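Local structure of pseudopodium-enriched atypical kinase 1 (Homo sapiens, 6BHC) at residues A[176-181]-A[319-324]; A[180-185]-A[353-358]. The protein is a pseudokinase whose kinase fold dimerises in an unusual way and that probably serves as a signalling scaffold rather than as an active tyrosine kinase. The protein carries 1 engineered substitution. All coordinates share one frame; numbering follows the deposited sequence.

In the fold
Contacts 1 and 2 start from one stretch of helix 173-194, a central helix of the kinase C-lobe, and reach successive helices of the chain: 322-332 in contact 1, 343-354 in contact 2. Their centres lie about 7 Å apart and both are largely buried. Cys181 serves both, its sulfur beside Tyr321 and its CB against Leu354. Arg178 joins them, since NH1 lies 3.2 Å from Leu354 O, a probable hydrogen bond. Gly324 C also packs 3.7 Å from Leu353 CD1. As in other kinases, helix 173-194 leads towards the catalytic loop, but both contacts are internal packing of the lobe, and no residue of the second chain touches them.

Contact 1: A[176-181]-A[319-324]; sequences YERQVC and SPYSRG
Glu177 and Tyr321 bring their CA atoms to 6.5 Å where helix 173-194 runs past the turn that leads into helix 322-332. The Glu177 carboxylate reaches the start of that helix with OE1. Ser322 OG donates to the syn lone pair of OE1 at 2.7 Å; Ser319 OG is modelled 2.3 Å from Glu177 OE1, a doubtful approach, too short to take literally. These serines form a capping box, in which Ser319 N donates to Ser322 OG at 3.0 Å, while Ser319 OG accepts from Tyr321 N. His169 holds the other carboxylate oxygen.

A second grip lies beside Tyr321. CG of Arg178 is anti to its backbone N (chi1 -178°), and the extended chain passes the phenol, with Arg178 CB 3.8 Å from Tyr321 CE2. NH1 then donates to Tyr321 OH at 2.7 Å, close to the guanidinium plane, which is turned 58° from the ring. Cys181 SG approaches obliquely, 4.1 Å from Tyr321 CB. An alanine in place of Tyr321 would probably open a gap beside the Arg178 chain and deprive NH1 of its phenolic acceptor. Glu407 pairs with NH2 of the same guanidinium. The Ser322 hydroxyl, together with the N-terminal end of helix 322-332, would tend to stabilise a negative charge on the buried Glu177.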
loop_
_atom_site.group_PDB
_atom_site.type_symbol
_atom_site.label_atom_id
_atom_site.label_comp_id
_atom_site.label_asym_id
_atom_site.label_seq_id
_atom_site.Cartn_x
_atom_site.Cartn_y
_atom_site.Cartn_z
ATOM N N TYR A 176 26.214 12.348 -1.095
ATOM C CA TYR A 176 26.528 12.904 0.218
ATOM C C TYR A 176 25.715 14.163 0.495
ATOM O O TYR A 176 25.153 14.320 1.585
ATOM C CB TYR A 176 28.025 13.199 0.340
ATOM C CG TYR A 176 28.362 13.889 1.644
ATOM C CD1 TYR A 176 28.445 13.169 2.829
ATOM C CD2 TYR A 176 28.569 15.262 1.696
ATOM C CE1 TYR A 176 28.735 13.795 4.026
ATOM C CE2 TYR A 176 28.861 15.896 2.888
ATOM C CZ TYR A 176 28.945 15.157 4.050
ATOM O OH TYR A 176 29.234 15.781 5.241
ATOM N N GLU A 177 25.647 15.077 -0.475
ATOM C CA GLU A 177 24.939 16.332 -0.246
ATOM C C GLU A 177 23.429 16.140 -0.179
ATOM O O GLU A 177 22.733 17.010 0.356
ATOM C CB GLU A 177 25.305 17.352 -1.328
ATOM C CG GLU A 177 26.787 17.718 -1.333
ATOM C CD GLU A 177 27.088 18.995 -2.098
ATOM O OE1 GLU A 177 26.145 19.624 -2.623
ATOM O OE2 GLU A 177 28.276 19.375 -2.166
ATOM N N ARG A 178 22.907 15.028 -0.702
ATOM C CA ARG A 178 21.500 14.714 -0.477
ATOM C C ARG A 178 21.270 14.247 0.955
ATOM O O ARG A 178 20.271 14.620 1.581
ATOM C CB ARG A 178 21.016 13.661 -1.475
ATOM C CG ARG A 178 19.534 13.333 -1.330
ATOM C CD ARG A 178 19.020 12.416 -2.431
ATOM N NE ARG A 178 17.589 12.165 -2.275
ATOM C CZ ARG A 178 16.634 12.919 -2.810
ATOM N NH1 ARG A 178 16.950 13.974 -3.549
ATOM N NH2 ARG A 178 15.358 12.619 -2.611
ATOM N N GLN A 179 22.184 13.431 1.493
ATOM C CA GLN A 179 22.095 13.050 2.901
ATOM C C GLN A 179 22.173 14.267 3.810
ATOM O O GLN A 179 21.530 14.295 4.866
ATOM C CB GLN A 179 23.206 12.062 3.263
ATOM C CG GLN A 179 23.189 10.758 2.486
ATOM C CD GLN A 179 24.294 9.815 2.927
ATOM O OE1 GLN A 179 24.258 9.273 4.031
ATOM N NE2 GLN A 179 25.288 9.625 2.068
ATOM N N VAL A 180 22.957 15.276 3.423
ATOM C CA VAL A 180 23.029 16.504 4.208
ATOM C C VAL A 180 21.667 17.185 4.254
ATOM O O VAL A 180 21.215 17.626 5.317
ATOM C CB VAL A 180 24.119 17.435 3.641
ATOM C CG1 VAL A 180 24.011 18.823 4.252
ATOM C CG2 VAL A 180 25.495 16.847 3.902
ATOM N N CYS A 181 20.982 17.261 3.108
ATOM C CA CYS A 181 19.645 17.852 3.085
ATOM C C CYS A 181 18.675 17.063 3.955
ATOM O O CYS A 181 17.812 17.648 4.621
ATOM C CB CYS A 181 19.127 17.935 1.649
ATOM S SG CYS A 181 20.000 19.116 0.591
ATOM N N SER A 319 27.124 19.667 -6.721
ATOM C CA SER A 319 25.985 18.767 -6.836
ATOM C C SER A 319 24.752 19.593 -7.143
ATOM O O SER A 319 24.766 20.821 -6.992
ATOM C CB SER A 319 25.788 17.958 -5.547
ATOM O OG SER A 319 25.168 18.740 -4.544
ATOM N N PRO A 320 23.657 18.957 -7.585
ATOM C CA PRO A 320 22.407 19.705 -7.799
ATOM C C PRO A 320 21.849 20.356 -6.544
ATOM O O PRO A 320 20.887 21.128 -6.649
ATOM C CB PRO A 320 21.441 18.636 -8.331
ATOM C CG PRO A 320 22.322 17.602 -8.929
ATOM C CD PRO A 320 23.557 17.573 -8.078
ATOM N N TYR A 321 22.407 20.072 -5.371
ATOM C CA TYR A 321 21.931 20.643 -4.121
ATOM C C TYR A 321 22.797 21.795 -3.630
ATOM O O TYR A 321 22.433 22.450 -2.650
ATOM C CB TYR A 321 21.861 19.554 -3.043
ATOM C CG TYR A 321 21.157 18.293 -3.493
ATOM C CD1 TYR A 321 19.775 18.176 -3.407
ATOM C CD2 TYR A 321 21.877 17.215 -4.002
ATOM C CE1 TYR A 321 19.128 17.023 -3.818
ATOM C CE2 TYR A 321 21.238 16.061 -4.416
ATOM C CZ TYR A 321 19.863 15.969 -4.321
ATOM O OH TYR A 321 19.219 14.822 -4.730
ATOM N N SER A 322 23.917 22.072 -4.302
ATOM C CA SER A 322 24.882 23.034 -3.780
ATOM C C SER A 322 24.350 24.461 -3.841
ATOM O O SER A 322 24.525 25.230 -2.889
ATOM C CB SER A 322 26.200 22.912 -4.546
ATOM O OG SER A 322 26.722 21.597 -4.443
ATOM N N ARG A 323 23.699 24.837 -4.946
ATOM C CA ARG A 323 23.198 26.204 -5.071
ATOM C C ARG A 323 22.079 26.478 -4.076
ATOM O O ARG A 323 22.022 27.562 -3.482
ATOM C CB ARG A 323 22.715 26.465 -6.497
ATOM C CG ARG A 323 23.740 26.149 -7.566
ATOM C CD ARG A 323 23.370 26.780 -8.897
ATOM N NE ARG A 323 23.773 28.181 -8.956
ATOM C CZ ARG A 323 24.977 28.591 -9.342
ATOM N NH1 ARG A 323 25.895 27.705 -9.705
ATOM N NH2 ARG A 323 25.262 29.885 -9.365
ATOM N N GLY A 324 21.177 25.514 -3.886
ATOM C CA GLY A 324 20.098 25.703 -2.931
ATOM C C GLY A 324 20.592 25.781 -1.499
ATOM O O GLY A 324 20.103 26.592 -0.709
#

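Contact 2: A[180-185]-A[353-358]; sequences VCLLLL and LLWGPR
Leu354 pushes its two methyls against three residues of helix 173-194, and here the packing is close. CD2 rests 3.7 Å from Cys181 CB and 3.9 Å from Leu182 CG. The other methyl, Leu354 CD1, meets Leu182 CD2 and Leu185 CD2, each at 3.8 Å. Leu185 CD2 also comes to the indole edge, 3.7 Å from Trp355 CH2. Leu354 CB sits over the centre of the indole, so that ring is held from a face and an edge. Here helix 173-194 of the kinase C-lobe packs against the end of helix 343-354 and the tryptophan that follows it; helix 406-417 also packs on Trp355. Around this apolar centre the contacts lengthen: Cys181 SG is 4.3 Å from Leu353 CD1, and Leu182 CD2 is 4.2 Å from Trp355 CZ2. At the solvent side Arg358 is exposed and folds back on the helix end. Its NH1 donates to Leu354 O at 3.0 Å and its NH2 to Leu353 O, both from above the carbonyl planes, tying the turn after the helix to its last residues.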
loop_
_atom_site.group_PDB
_atom_site.type_symbol
_atom_site.label_atom_id
_atom_site.label_comp_id
_atom_site.label_asym_id
_atom_site.label_seq_id
_atom_site.Cartn_x
_atom_site.Cartn_y
_atom_site.Cartn_z
ATOM N N VAL A 180 22.957 15.276 3.423
ATOM C CA VAL A 180 23.029 16.504 4.208
ATOM C C VAL A 180 21.667 17.185 4.254
ATOM O O VAL A 180 21.215 17.626 5.317
ATOM C CB VAL A 180 24.119 17.435 3.641
ATOM C CG1 VAL A 180 24.011 18.823 4.252
ATOM C CG2 VAL A 180 25.495 16.847 3.902
ATOM N N CYS A 181 20.982 17.261 3.108
ATOM C CA CYS A 181 19.645 17.852 3.085
ATOM C C CYS A 181 18.675 17.063 3.955
ATOM O O CYS A 181 17.812 17.648 4.621
ATOM C CB CYS A 181 19.127 17.935 1.649
ATOM S SG CYS A 181 20.000 19.116 0.591
ATOM N N LEU A 182 18.797 15.733 3.963
ATOM C CA LEU A 182 17.892 14.915 4.764
ATOM C C LEU A 182 18.142 15.104 6.254
ATOM O O LEU A 182 17.194 15.132 7.048
ATOM C CB LEU A 182 18.029 13.445 4.374
ATOM C CG LEU A 182 17.260 13.029 3.119
ATOM C CD1 LEU A 182 17.655 11.627 2.683
ATOM C CD2 LEU A 182 15.759 13.112 3.368
ATOM N N LEU A 183 19.408 15.231 6.658
ATOM C CA LEU A 183 19.704 15.504 8.060
ATOM C C LEU A 183 19.258 16.907 8.451
ATOM O O LEU A 183 18.698 17.108 9.535
ATOM C CB LEU A 183 21.196 15.319 8.334
ATOM C CG LEU A 183 21.739 13.901 8.151
ATOM C CD1 LEU A 183 23.200 13.825 8.572
ATOM C CD2 LEU A 183 20.898 12.897 8.925
ATOM N N LEU A 184 19.493 17.891 7.579
ATOM C CA LEU A 184 19.061 19.253 7.869
ATOM C C LEU A 184 17.544 19.352 7.944
ATOM O O LEU A 184 17.012 20.144 8.732
ATOM C CB LEU A 184 19.607 20.214 6.812
ATOM C CG LEU A 184 21.117 20.477 6.828
ATOM C CD1 LEU A 184 21.531 21.315 5.625
ATOM C CD2 LEU A 184 21.533 21.155 8.125
ATOM N N LEU A 185 16.835 18.560 7.137
ATOM C CA LEU A 185 15.377 18.558 7.188
ATOM C C LEU A 185 14.873 18.053 8.535
ATOM O O LEU A 185 13.916 18.601 9.093
ATOM C CB LEU A 185 14.817 17.704 6.050
ATOM C CG LEU A 185 13.295 17.668 5.919
ATOM C CD1 LEU A 185 12.764 19.068 5.702
ATOM C CD2 LEU A 185 12.873 16.751 4.782
ATOM N N LEU A 353 14.513 21.138 -2.336
ATOM C CA LEU A 353 15.741 20.581 -2.895
ATOM C C LEU A 353 15.684 19.061 -2.979
ATOM O O LEU A 353 16.291 18.467 -3.878
ATOM C CB LEU A 353 16.948 21.019 -2.063
ATOM C CG LEU A 353 17.223 22.521 -1.953
ATOM C CD1 LEU A 353 18.470 22.782 -1.119
ATOM C CD2 LEU A 353 17.353 23.154 -3.331
ATOM N N LEU A 354 14.960 18.416 -2.063
ATOM C CA LEU A 354 14.899 16.959 -2.039
ATOM C C LEU A 354 13.880 16.418 -3.036
ATOM O O LEU A 354 14.195 15.529 -3.834
ATOM C CB LEU A 354 14.576 16.478 -0.624
ATOM C CG LEU A 354 15.712 16.627 0.387
ATOM C CD1 LEU A 354 15.181 16.543 1.807
ATOM C CD2 LEU A 354 16.765 15.557 0.142
ATOM N N TRP A 355 12.653 16.936 -3.001
ATOM C CA TRP A 355 11.590 16.468 -3.882
ATOM C C TRP A 355 10.864 17.574 -4.627
ATOM O O TRP A 355 10.273 17.292 -5.678
ATOM C CB TRP A 355 10.544 15.669 -3.092
ATOM C CG TRP A 355 11.132 14.681 -2.146
ATOM C CD1 TRP A 355 11.615 13.443 -2.449
ATOM C CD2 TRP A 355 11.294 14.844 -0.733
ATOM N NE1 TRP A 355 12.075 12.825 -1.310
ATOM C CE2 TRP A 355 11.887 13.664 -0.244
ATOM C CE3 TRP A 355 10.999 15.874 0.165
ATOM C CZ2 TRP A 355 12.192 13.485 1.103
ATOM C CZ3 TRP A 355 11.301 15.695 1.504
ATOM C CH2 TRP A 355 11.891 14.509 1.959
ATOM N N GLY A 356 10.884 18.812 -4.130
ATOM C CA GLY A 356 10.084 19.891 -4.668
ATOM C C GLY A 356 10.433 20.235 -6.098
ATOM O O GLY A 356 11.329 19.638 -6.702
ATOM N N PRO A 357 9.728 21.214 -6.666
ATOM C CA PRO A 357 9.926 21.534 -8.086
ATOM C C PRO A 357 11.368 21.922 -8.377
ATOM O O PRO A 357 12.015 22.624 -7.597
ATOM C CB PRO A 357 8.963 22.702 -8.329
ATOM C CG PRO A 357 8.688 23.270 -6.981
ATOM C CD PRO A 357 8.759 22.117 -6.023
ATOM N N ARG A 358 11.870 21.440 -9.511
ATOM C CA ARG A 358 13.257 21.650 -9.891
ATOM C C ARG A 358 13.421 23.003 -10.578
ATOM O O ARG A 358 12.454 23.728 -10.829
ATOM C CB ARG A 358 13.734 20.520 -10.800
ATOM C CG ARG A 358 13.445 19.128 -10.268
ATOM C CD ARG A 358 14.174 18.870 -8.963
ATOM N NE ARG A 358 13.834 17.564 -8.407
ATOM C CZ ARG A 358 14.329 17.083 -7.272
ATOM N NH1 ARG A 358 13.960 15.884 -6.842
ATOM N NH2 ARG A 358 15.192 17.802 -6.567
#